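Local structure of possible substrate binding protein of ABC transporter system (Rhodopseudomonas palustris, 3N0X) at residues 97-108 with 118-127; 23-34 with 282-293. The protein probably binds a branched-chain amino acid or a related solute and delivers it to an ABC-type membrane transporter. One frame throughout, in Å; residues are numbered along the deposited sequence.

Contact 1 of 2, residues 97-108 with 118-127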
loop_
_atom_site.group_PDB
_atom_site.type_symbol
_atom_site.label_atom_id
_atom_site.label_comp_id
_atom_site.label_asym_id
_atom_site.label_seq_id
_atom_site.Cartn_x
_atom_site.Cartn_y
_atom_site.Cartn_z
ATOM N N LYS A 97 -14.353 7.996 20.461
ATOM C CA LYS A 97 -13.561 7.030 21.232
ATOM C C LYS A 97 -13.754 5.613 20.695
ATOM O O LYS A 97 -14.013 4.681 21.431
ATOM C CB LYS A 97 -13.843 7.113 22.733
ATOM C CG LYS A 97 -13.443 8.439 23.359
ATOM C CD LYS A 97 -13.659 8.440 24.857
ATOM C CE LYS A 97 -13.238 9.771 25.495
ATOM N NZ LYS A 97 -13.417 9.686 26.977
ATOM N N LYS A 98 -13.595 5.497 19.377
ATOM C CA LYS A 98 -13.686 4.224 18.680
ATOM C C LYS A 98 -12.522 4.117 17.683
ATOM O O LYS A 98 -12.027 5.113 17.168
ATOM C CB LYS A 98 -15.069 4.058 18.023
ATOM C CG LYS A 98 -16.198 3.741 19.028
ATOM C CD LYS A 98 -17.489 3.321 18.335
ATOM C CE LYS A 98 -18.603 2.894 19.310
ATOM N NZ LYS A 98 -19.958 2.774 18.688
ATOM N N ILE A 99 -12.079 2.893 17.440
ATOM C CA ILE A 99 -10.954 2.656 16.559
ATOM C C ILE A 99 -11.357 2.788 15.089
ATOM O O ILE A 99 -12.438 2.352 14.678
ATOM C CB ILE A 99 -10.346 1.277 16.850
ATOM C CG1 ILE A 99 -9.605 1.333 18.210
ATOM C CG2 ILE A 99 -9.390 0.845 15.721
ATOM C CD1 ILE A 99 -9.342 -0.028 18.749
ATOM N N LEU A 100 -10.443 3.343 14.307
ATOM C CA LEU A 100 -10.503 3.321 12.853
ATOM C C LEU A 100 -9.241 2.608 12.366
ATOM O O LEU A 100 -8.126 3.038 12.669
ATOM C CB LEU A 100 -10.555 4.730 12.305
ATOM C CG LEU A 100 -10.499 4.841 10.769
ATOM C CD1 LEU A 100 -11.685 4.177 10.069
ATOM C CD2 LEU A 100 -10.389 6.297 10.349
ATOM N N ILE A 101 -9.430 1.519 11.626
ATOM C CA ILE A 101 -8.331 0.803 10.977
ATOM C C ILE A 101 -8.279 1.347 9.561
ATOM O O ILE A 101 -9.229 1.219 8.775
ATOM C CB ILE A 101 -8.539 -0.731 10.939
ATOM C CG1 ILE A 101 -8.489 -1.312 12.377
ATOM C CG2 ILE A 101 -7.471 -1.362 10.035
ATOM C CD1 ILE A 101 -8.988 -2.764 12.451
ATOM N N VAL A 102 -7.180 2.002 9.238
ATOM C CA VAL A 102 -7.055 2.668 7.951
ATOM C C VAL A 102 -6.617 1.659 6.897
ATOM O O VAL A 102 -5.583 0.988 7.037
ATOM C CB VAL A 102 -6.125 3.889 8.015
ATOM C CG1 VAL A 102 -5.951 4.502 6.573
ATOM C CG2 VAL A 102 -6.710 4.921 9.030
ATOM N N GLU A 103 -7.433 1.596 5.842
ATOM C CA GLU A 103 -7.271 0.633 4.754
ATOM C C GLU A 103 -8.205 1.062 3.647
ATOM O O GLU A 103 -9.410 1.121 3.874
ATOM C CB GLU A 103 -7.695 -0.775 5.249
ATOM C CG GLU A 103 -7.685 -1.828 4.167
ATOM C CD GLU A 103 -6.318 -2.079 3.582
ATOM O OE1 GLU A 103 -5.344 -2.353 4.354
ATOM O OE2 GLU A 103 -6.253 -2.074 2.320
ATOM N N PRO A 104 -7.685 1.296 2.434
ATOM C CA PRO A 104 -6.299 1.209 1.941
ATOM C C PRO A 104 -5.435 2.457 2.001
ATOM O O PRO A 104 -4.265 2.362 1.650
ATOM C CB PRO A 104 -6.490 0.868 0.462
ATOM C CG PRO A 104 -7.746 1.577 0.111
ATOM C CD PRO A 104 -8.653 1.421 1.336
ATOM N N ALA A 105 -5.994 3.578 2.442
ATOM C CA ALA A 105 -5.314 4.897 2.317
ATOM C C ALA A 105 -3.859 4.860 2.768
ATOM O O ALA A 105 -3.574 4.475 3.912
ATOM C CB ALA A 105 -6.067 5.964 3.061
ATOM N N VAL A 106 -2.969 5.359 1.911
ATOM C CA VAL A 106 -1.519 5.268 2.096
ATOM C C VAL A 106 -0.838 6.507 2.704
ATOM O O VAL A 106 0.318 6.435 3.061
ATOM C CB VAL A 106 -0.791 4.990 0.734
ATOM C CG1 VAL A 106 -1.308 3.709 0.096
ATOM C CG2 VAL A 106 -0.939 6.197 -0.231
ATOM N N ALA A 107 -1.518 7.640 2.811
ATOM C CA ALA A 107 -0.839 8.892 3.161
ATOM C C ALA A 107 -0.032 8.772 4.437
ATOM O O ALA A 107 -0.545 8.325 5.465
ATOM C CB ALA A 107 -1.833 10.032 3.279
ATOM N N ASP A 108 1.236 9.172 4.380
ATOM C CA ASP A 108 2.112 9.039 5.546
ATOM C C ASP A 108 1.592 9.760 6.772
ATOM O O ASP A 108 1.754 9.287 7.902
ATOM C CB ASP A 108 3.529 9.587 5.238
ATOM C CG ASP A 108 4.407 8.593 4.445
ATOM O OD1 ASP A 108 4.092 7.380 4.379
ATOM O OD2 ASP A 108 5.470 9.036 3.887
ATOM N N TYR A 118 -6.483 6.388 18.441
ATOM C CA TYR A 118 -7.571 5.521 17.968
ATOM C C TYR A 118 -7.346 5.004 16.539
ATOM O O TYR A 118 -8.139 4.211 16.032
ATOM C CB TYR A 118 -8.904 6.298 18.027
ATOM C CG TYR A 118 -9.258 6.659 19.473
ATOM C CD1 TYR A 118 -9.900 5.757 20.287
ATOM C CD2 TYR A 118 -8.935 7.896 20.001
ATOM C CE1 TYR A 118 -10.194 6.040 21.604
ATOM C CE2 TYR A 118 -9.215 8.188 21.321
ATOM C CZ TYR A 118 -9.853 7.261 22.132
ATOM O OH TYR A 118 -10.170 7.504 23.465
ATOM N N ILE A 119 -6.279 5.466 15.916
ATOM C CA ILE A 119 -5.946 5.139 14.528
ATOM C C ILE A 119 -4.913 4.009 14.453
ATOM O O ILE A 119 -3.829 4.092 15.040
ATOM C CB ILE A 119 -5.401 6.395 13.770
ATOM C CG1 ILE A 119 -6.323 7.599 13.919
ATOM C CG2 ILE A 119 -5.121 6.061 12.263
ATOM C CD1 ILE A 119 -7.776 7.347 13.600
ATOM N N PHE A 120 -5.286 2.946 13.731
ATOM C CA PHE A 120 -4.374 1.889 13.339
ATOM C C PHE A 120 -4.404 1.837 11.809
ATOM O O PHE A 120 -5.289 2.382 11.161
ATOM C CB PHE A 120 -4.753 0.540 13.931
ATOM C CG PHE A 120 -4.540 0.430 15.424
ATOM C CD1 PHE A 120 -5.431 1.046 16.325
ATOM C CD2 PHE A 120 -3.434 -0.203 15.929
ATOM C CE1 PHE A 120 -5.215 0.943 17.689
ATOM C CE2 PHE A 120 -3.234 -0.312 17.284
ATOM C CZ PHE A 120 -4.110 0.265 18.162
ATOM N N ARG A 121 -3.404 1.210 11.213
ATOM C CA ARG A 121 -3.372 1.115 9.749
ATOM C C ARG A 121 -2.834 -0.221 9.303
ATOM O O ARG A 121 -1.693 -0.551 9.600
ATOM C CB ARG A 121 -2.536 2.231 9.119
ATOM C CG ARG A 121 -2.426 2.030 7.595
ATOM C CD ARG A 121 -2.245 3.247 6.798
ATOM N NE ARG A 121 -1.119 4.079 7.219
ATOM C CZ ARG A 121 -0.898 5.290 6.690
ATOM N NH1 ARG A 121 -1.675 5.728 5.748
ATOM N NH2 ARG A 121 0.086 6.069 7.136
ATOM N N THR A 122 -3.643 -0.947 8.515
ATOM C CA THR A 122 -3.189 -2.159 7.836
ATOM C C THR A 122 -2.585 -1.873 6.437
ATOM O O THR A 122 -1.689 -2.605 6.017
ATOM C CB THR A 122 -4.306 -3.192 7.722
ATOM O OG1 THR A 122 -5.454 -2.601 7.091
ATOM C CG2 THR A 122 -4.687 -3.727 9.069
ATOM N N GLY A 123 -3.103 -0.863 5.748
ATOM C CA GLY A 123 -2.569 -0.485 4.448
ATOM C C GLY A 123 -1.106 -0.122 4.589
ATOM O O GLY A 123 -0.653 0.310 5.657
ATOM N N ARG A 124 -0.314 -0.352 3.549
ATOM C CA ARG A 124 1.051 0.175 3.599
ATOM C C ARG A 124 0.986 1.687 3.435
ATOM O O ARG A 124 0.074 2.230 2.835
ATOM C CB ARG A 124 1.999 -0.485 2.591
ATOM C CG ARG A 124 2.116 0.156 1.225
ATOM C CD ARG A 124 0.817 0.109 0.433
ATOM N NE ARG A 124 0.978 0.651 -0.906
ATOM C CZ ARG A 124 0.007 0.922 -1.772
ATOM N NH1 ARG A 124 -1.277 0.619 -1.527
ATOM N NH2 ARG A 124 0.324 1.505 -2.932
ATOM N N ASN A 125 1.975 2.370 3.973
ATOM C CA ASN A 125 2.091 3.804 3.762
ATOM C C ASN A 125 3.075 4.123 2.641
ATOM O O ASN A 125 3.814 3.254 2.170
ATOM C CB ASN A 125 2.381 4.586 5.068
ATOM C CG ASN A 125 3.713 4.287 5.690
ATOM O OD1 ASN A 125 4.723 4.127 5.005
ATOM N ND2 ASN A 125 3.743 4.218 7.025
ATOM N N SER A 126 3.034 5.376 2.157
ATOM C CA SER A 126 3.863 5.769 1.015
ATOM C C SER A 126 5.363 5.661 1.330
ATOM O O SER A 126 6.163 5.355 0.450
ATOM C CB SER A 126 3.485 7.170 0.557
ATOM O OG SER A 126 2.205 7.145 -0.044
ATOM N N SER A 127 5.742 5.875 2.581
ATOM C CA SER A 127 7.135 5.608 2.990
ATOM C C SER A 127 7.533 4.142 2.820
ATOM O O SER A 127 8.652 3.864 2.347
ATOM C CB SER A 127 7.447 6.103 4.404
ATOM O OG SER A 127 7.554 7.521 4.396
HETATM O O HOH W 1 -3.089 -3.908 3.825
HETATM O O HOH W 2 -2.470 0.062 1.167
#
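R121 runs its chain out (chi1 175°) and bends it at chi3 (54°), which brings its guanidinium edge-on to A105 O and A107 O, and the bend of E103 at chi2 (63°) turns its carboxylate back to T122. R121 closes strand 119-121 and E103 follows strand 100-102, a parallel pair at one edge of the mixed sheet of a periplasmic-binding-protein lobe. Along the pair, V102 N donates to F120 O over 2.7 Å, and V102 CG2 packs on I119 CG2 on the face that R121 shares. R121 NH1 and NH2 both grip A107 O, at 2.8 and 2.9 Å, while NH1 also reaches A105 O. Both oxygens lie near the guanidinium plane, which suits arginine with its coplanar N-H groups, though the two nitrogens meet A107 O from above its own carbonyl plane. NE donates to Q334 OE1. T122 OG1 gives its proton to the anti lone pair of E103 OE1, 2.8 Å away. V106 CG1 lies over one face of the R124 guanidinium, whose NE pairs with D129. D108 meets the start of helix 126-137: OD1 accepts from S127 N through its syn lone pair, and S127 OG donates to OD2 at 2.6 Å from above the carboxylate plane.

Contact 2 of 2, residues 23-34 with 282-293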
loop_
_atom_site.group_PDB
_atom_site.type_symbol
_atom_site.label_atom_id
_atom_site.label_comp_id
_atom_site.label_asym_id
_atom_site.label_seq_id
_atom_site.Cartn_x
_atom_site.Cartn_y
_atom_site.Cartn_z
ATOM N N GLN A 23 -13.218 -3.872 -4.473
ATOM C CA GLN A 23 -12.220 -4.890 -4.148
ATOM C C GLN A 23 -11.916 -4.940 -2.656
ATOM O O GLN A 23 -11.709 -6.023 -2.100
ATOM C CB GLN A 23 -10.924 -4.678 -4.927
ATOM C CG GLN A 23 -11.074 -4.929 -6.414
ATOM C CD GLN A 23 -9.764 -4.800 -7.180
ATOM O OE1 GLN A 23 -8.795 -4.203 -6.707
ATOM N NE2 GLN A 23 -9.747 -5.352 -8.389
ATOM N N THR A 24 -11.863 -3.775 -1.998
ATOM C CA THR A 24 -11.662 -3.736 -0.561
ATOM C C THR A 24 -12.773 -4.548 0.105
ATOM O O THR A 24 -12.506 -5.364 0.980
ATOM C CB THR A 24 -11.701 -2.324 -0.029
ATOM O OG1 THR A 24 -10.634 -1.550 -0.583
ATOM C CG2 THR A 24 -11.550 -2.326 1.519
ATOM N N GLU A 25 -14.016 -4.310 -0.288
ATOM C CA GLU A 25 -15.165 -5.015 0.309
ATOM C C GLU A 25 -15.056 -6.522 0.075
ATOM O O GLU A 25 -15.261 -7.303 0.994
ATOM C CB GLU A 25 -16.503 -4.459 -0.185
ATOM C CG GLU A 25 -17.674 -5.154 0.450
ATOM C CD GLU A 25 -19.024 -4.582 0.063
ATOM O OE1 GLU A 25 -19.100 -3.737 -0.833
ATOM O OE2 GLU A 25 -20.032 -5.043 0.656
ATOM N N THR A 26 -14.748 -6.924 -1.148
ATOM C CA THR A 26 -14.543 -8.364 -1.425
ATOM C C THR A 26 -13.486 -8.978 -0.484
ATOM O O THR A 26 -13.693 -10.068 0.075
ATOM C CB THR A 26 -14.164 -8.592 -2.879
ATOM O OG1 THR A 26 -15.225 -8.119 -3.712
ATOM C CG2 THR A 26 -13.850 -10.083 -3.171
ATOM N N GLY A 27 -12.358 -8.288 -0.328
ATOM C CA GLY A 27 -11.284 -8.796 0.549
ATOM C C GLY A 27 -11.724 -8.874 1.988
ATOM O O GLY A 27 -11.405 -9.851 2.712
ATOM N N LEU A 28 -12.417 -7.836 2.464
ATOM C CA LEU A 28 -12.934 -7.841 3.830
ATOM C C LEU A 28 -13.871 -9.057 4.046
ATOM O O LEU A 28 -13.721 -9.793 5.042
ATOM C CB LEU A 28 -13.688 -6.539 4.118
ATOM C CG LEU A 28 -14.348 -6.442 5.502
ATOM C CD1 LEU A 28 -13.329 -6.560 6.651
ATOM C CD2 LEU A 28 -15.214 -5.134 5.588
HETATM N N MSE A 29 -14.784 -9.318 3.118
HETATM C CA MSE A 29 -15.743 -10.400 3.336
HETATM C C MSE A 29 -15.079 -11.745 3.257
HETATM O O MSE A 29 -15.380 -12.613 4.057
HETATM C CB MSE A 29 -16.907 -10.318 2.355
HETATM C CG MSE A 29 -17.693 -9.031 2.468
HETATM SE SE MSE A 29 -18.137 -8.423 4.259
HETATM C CE MSE A 29 -19.410 -9.760 4.702
HETATM N N MSE A 30 -14.164 -11.914 2.312
HETATM C CA MSE A 30 -13.411 -13.176 2.187
HETATM C C MSE A 30 -12.493 -13.410 3.387
HETATM O O MSE A 30 -12.330 -14.552 3.836
HETATM C CB MSE A 30 -12.619 -13.205 0.873
HETATM C CG MSE A 30 -13.538 -13.393 -0.296
HETATM SE SE MSE A 30 -12.616 -13.576 -1.985
HETATM C CE MSE A 30 -11.914 -15.337 -1.701
ATOM N N GLY A 31 -11.885 -12.343 3.912
ATOM C CA GLY A 31 -11.081 -12.478 5.096
ATOM C C GLY A 31 -11.849 -12.884 6.351
ATOM O O GLY A 31 -11.368 -13.696 7.153
ATOM N N LEU A 32 -13.054 -12.321 6.511
ATOM C CA LEU A 32 -13.894 -12.678 7.648
ATOM C C LEU A 32 -14.387 -14.135 7.498
ATOM O O LEU A 32 -14.481 -14.889 8.478
ATOM C CB LEU A 32 -15.074 -11.707 7.767
ATOM C CG LEU A 32 -14.730 -10.249 8.123
ATOM C CD1 LEU A 32 -15.969 -9.343 8.014
ATOM C CD2 LEU A 32 -14.138 -10.156 9.578
ATOM N N GLU A 33 -14.719 -14.503 6.268
ATOM C CA GLU A 33 -15.072 -15.886 5.946
ATOM C C GLU A 33 -13.911 -16.839 6.340
ATOM O O GLU A 33 -14.087 -17.858 7.037
ATOM C CB GLU A 33 -15.404 -15.992 4.455
ATOM C CG GLU A 33 -15.514 -17.453 3.977
ATOM C CD GLU A 33 -15.680 -17.580 2.472
ATOM O OE1 GLU A 33 -15.733 -16.529 1.784
ATOM O OE2 GLU A 33 -15.745 -18.738 1.975
ATOM N N TYR A 34 -12.697 -16.501 5.895
ATOM C CA TYR A 34 -11.526 -17.340 6.206
ATOM C C TYR A 34 -11.338 -17.453 7.721
ATOM O O TYR A 34 -11.144 -18.566 8.260
ATOM C CB TYR A 34 -10.265 -16.768 5.547
ATOM C CG TYR A 34 -9.026 -17.584 5.822
ATOM C CD1 TYR A 34 -8.215 -17.312 6.916
ATOM C CD2 TYR A 34 -8.660 -18.597 4.954
ATOM C CE1 TYR A 34 -7.073 -18.108 7.168
ATOM C CE2 TYR A 34 -7.549 -19.347 5.164
ATOM C CZ TYR A 34 -6.772 -19.133 6.269
ATOM O OH TYR A 34 -5.665 -19.945 6.411
ATOM N N ASP A 282 -6.309 -8.415 -6.202
ATOM C CA ASP A 282 -5.407 -7.252 -6.403
ATOM C C ASP A 282 -5.083 -6.590 -5.040
ATOM O O ASP A 282 -5.451 -7.102 -3.958
ATOM C CB ASP A 282 -6.081 -6.298 -7.407
ATOM C CG ASP A 282 -5.072 -5.469 -8.281
ATOM O OD1 ASP A 282 -3.899 -5.281 -7.875
ATOM O OD2 ASP A 282 -5.536 -4.977 -9.362
ATOM N N PHE A 283 -4.367 -5.456 -5.082
ATOM C CA PHE A 283 -3.961 -4.730 -3.866
ATOM C C PHE A 283 -5.101 -4.629 -2.862
ATOM O O PHE A 283 -4.937 -4.886 -1.666
ATOM C CB PHE A 283 -3.552 -3.267 -4.177
ATOM C CG PHE A 283 -2.125 -3.052 -4.678
ATOM C CD1 PHE A 283 -1.379 -4.022 -5.334
ATOM C CD2 PHE A 283 -1.555 -1.802 -4.518
ATOM C CE1 PHE A 283 -0.077 -3.722 -5.811
ATOM C CE2 PHE A 283 -0.258 -1.541 -4.923
ATOM C CZ PHE A 283 0.463 -2.496 -5.592
ATOM N N PHE A 284 -6.226 -4.138 -3.349
ATOM C CA PHE A 284 -7.309 -3.747 -2.465
ATOM C C PHE A 284 -7.953 -4.955 -1.811
ATOM O O PHE A 284 -8.378 -4.921 -0.636
ATOM C CB PHE A 284 -8.295 -2.851 -3.230
ATOM C CG PHE A 284 -7.655 -1.604 -3.719
ATOM C CD1 PHE A 284 -7.463 -0.546 -2.868
ATOM C CD2 PHE A 284 -7.278 -1.470 -5.044
ATOM C CE1 PHE A 284 -6.845 0.630 -3.308
ATOM C CE2 PHE A 284 -6.614 -0.335 -5.467
ATOM C CZ PHE A 284 -6.396 0.707 -4.615
ATOM N N THR A 285 -7.997 -6.036 -2.560
ATOM C CA THR A 285 -8.528 -7.291 -2.069
ATOM C C THR A 285 -7.642 -7.789 -0.931
ATOM O O THR A 285 -8.109 -8.174 0.158
ATOM C CB THR A 285 -8.483 -8.364 -3.147
ATOM O OG1 THR A 285 -8.813 -7.812 -4.434
ATOM C CG2 THR A 285 -9.455 -9.484 -2.788
ATOM N N ALA A 286 -6.340 -7.807 -1.166
ATOM C CA ALA A 286 -5.397 -8.264 -0.172
ATOM C C ALA A 286 -5.450 -7.400 1.094
ATOM O O ALA A 286 -5.404 -7.897 2.209
ATOM C CB ALA A 286 -3.939 -8.291 -0.748
ATOM N N GLY A 287 -5.552 -6.097 0.916
ATOM C CA GLY A 287 -5.664 -5.197 2.050
ATOM C C GLY A 287 -6.954 -5.309 2.841
ATOM O O GLY A 287 -6.942 -5.279 4.079
ATOM N N GLY A 288 -8.068 -5.516 2.153
ATOM C CA GLY A 288 -9.327 -5.704 2.865
ATOM C C GLY A 288 -9.295 -6.960 3.697
ATOM O O GLY A 288 -9.804 -6.997 4.805
ATOM N N PHE A 289 -8.676 -7.991 3.148
ATOM C CA PHE A 289 -8.503 -9.274 3.847
ATOM C C PHE A 289 -7.642 -9.066 5.077
ATOM O O PHE A 289 -7.924 -9.578 6.167
ATOM C CB PHE A 289 -7.876 -10.292 2.871
ATOM C CG PHE A 289 -8.028 -11.746 3.235
ATOM C CD1 PHE A 289 -7.492 -12.259 4.390
ATOM C CD2 PHE A 289 -8.645 -12.618 2.349
ATOM C CE1 PHE A 289 -7.586 -13.657 4.687
ATOM C CE2 PHE A 289 -8.742 -13.972 2.594
ATOM C CZ PHE A 289 -8.195 -14.483 3.766
ATOM N N SER A 290 -6.553 -8.313 4.924
ATOM C CA SER A 290 -5.670 -8.016 6.034
ATOM C C SER A 290 -6.396 -7.280 7.154
ATOM O O SER A 290 -6.189 -7.588 8.351
ATOM C CB SER A 290 -4.461 -7.215 5.564
ATOM O OG SER A 290 -3.762 -7.961 4.566
ATOM N N ALA A 291 -7.227 -6.299 6.801
ATOM C CA ALA A 291 -8.031 -5.613 7.801
ATOM C C ALA A 291 -8.996 -6.557 8.530
ATOM O O ALA A 291 -9.153 -6.431 9.771
ATOM C CB ALA A 291 -8.787 -4.438 7.185
ATOM N N ALA A 292 -9.595 -7.488 7.810
ATOM C CA ALA A 292 -10.482 -8.464 8.415
ATOM C C ALA A 292 -9.729 -9.232 9.469
ATOM O O ALA A 292 -10.228 -9.500 10.578
ATOM C CB ALA A 292 -11.078 -9.431 7.317
HETATM N N MSE A 293 -8.544 -9.714 9.086
HETATM C CA MSE A 293 -7.751 -10.514 9.984
HETATM C C MSE A 293 -7.299 -9.737 11.218
HETATM O O MSE A 293 -7.267 -10.274 12.335
HETATM C CB MSE A 293 -6.533 -11.099 9.268
HETATM C CG MSE A 293 -6.863 -12.104 8.233
HETATM SE SE MSE A 293 -7.674 -13.735 8.811
HETATM C CE MSE A 293 -6.233 -14.435 9.866
HETATM O O HOH W 3 -7.322 -2.868 -8.741
HETATM O O HOH W 4 -7.674 -6.058 -10.641
HETATM O O HOH W 5 -8.267 -2.349 0.475
#
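Helices 23-34 and 283-293 cross at -41° with their axes only 6.4 Å apart, and G27 CA lies 4.1 Å from T285 CA. This is a glycine-mediated close helix crossing on the sheet-flanking layer of the alpha/beta lobe: G27, G31 and G288 all face the partner helix. A beta carbon on G27 or G288 would run into backbone oxygens, T285 O and T24 O respectively, and one on G31 would collide with A292 CB. Main chains can therefore meet directly, as in the CA-H...O contact from G27 CA to T285 O at 3.3 Å. Small A292 fits the same logic, its CB resting on L28 O and against L28 CD1 and L32 CG. F289 is a knob in the hole formed by G27, M30, G31 and Y34. Its CG stands anti to the backbone N (chi1 -161°), which lays the ring flat over G31; the glycine CA sits 3.4 Å from the ring centroid, almost exactly on its normal, a CH-pi contact. Cutting F289 back to an alanine is likely to open a gap over G31 CA and leave Y34 CB without F289 CZ. M293 SE adds an oblique Met-aromatic contact to the Y34 ring. At the other end, Q23 and D282 are joined through water: one water donates to both Q23 OE1 and D282 OD2, each at 2.8 Å.

How the contacts relate
Both contacts belong to the same lobe, their centres 15 Å apart, and they touch through helix 283-302. In chain order 23-34 comes first, then the two segments of contact 1, then 282-293, so contact 1 is nested within the long loop that contact 2 closes. Helix 283-302 thus serves both: one side meets helix 18-35, while another packs on the loops after strands 100-102 and 119-121, with P104 CG 3.7 Å from F284 CE1 and T122 OG1 3.8 Å from A291 CB. A late helix returning to cover an early sheet is consistent with the two-lobed, repeatedly crossing chain of periplasmic binding proteins. Glycerol, probably from the crystallisation liquor, is bound near R124 and near F284, which may hint at a pocket.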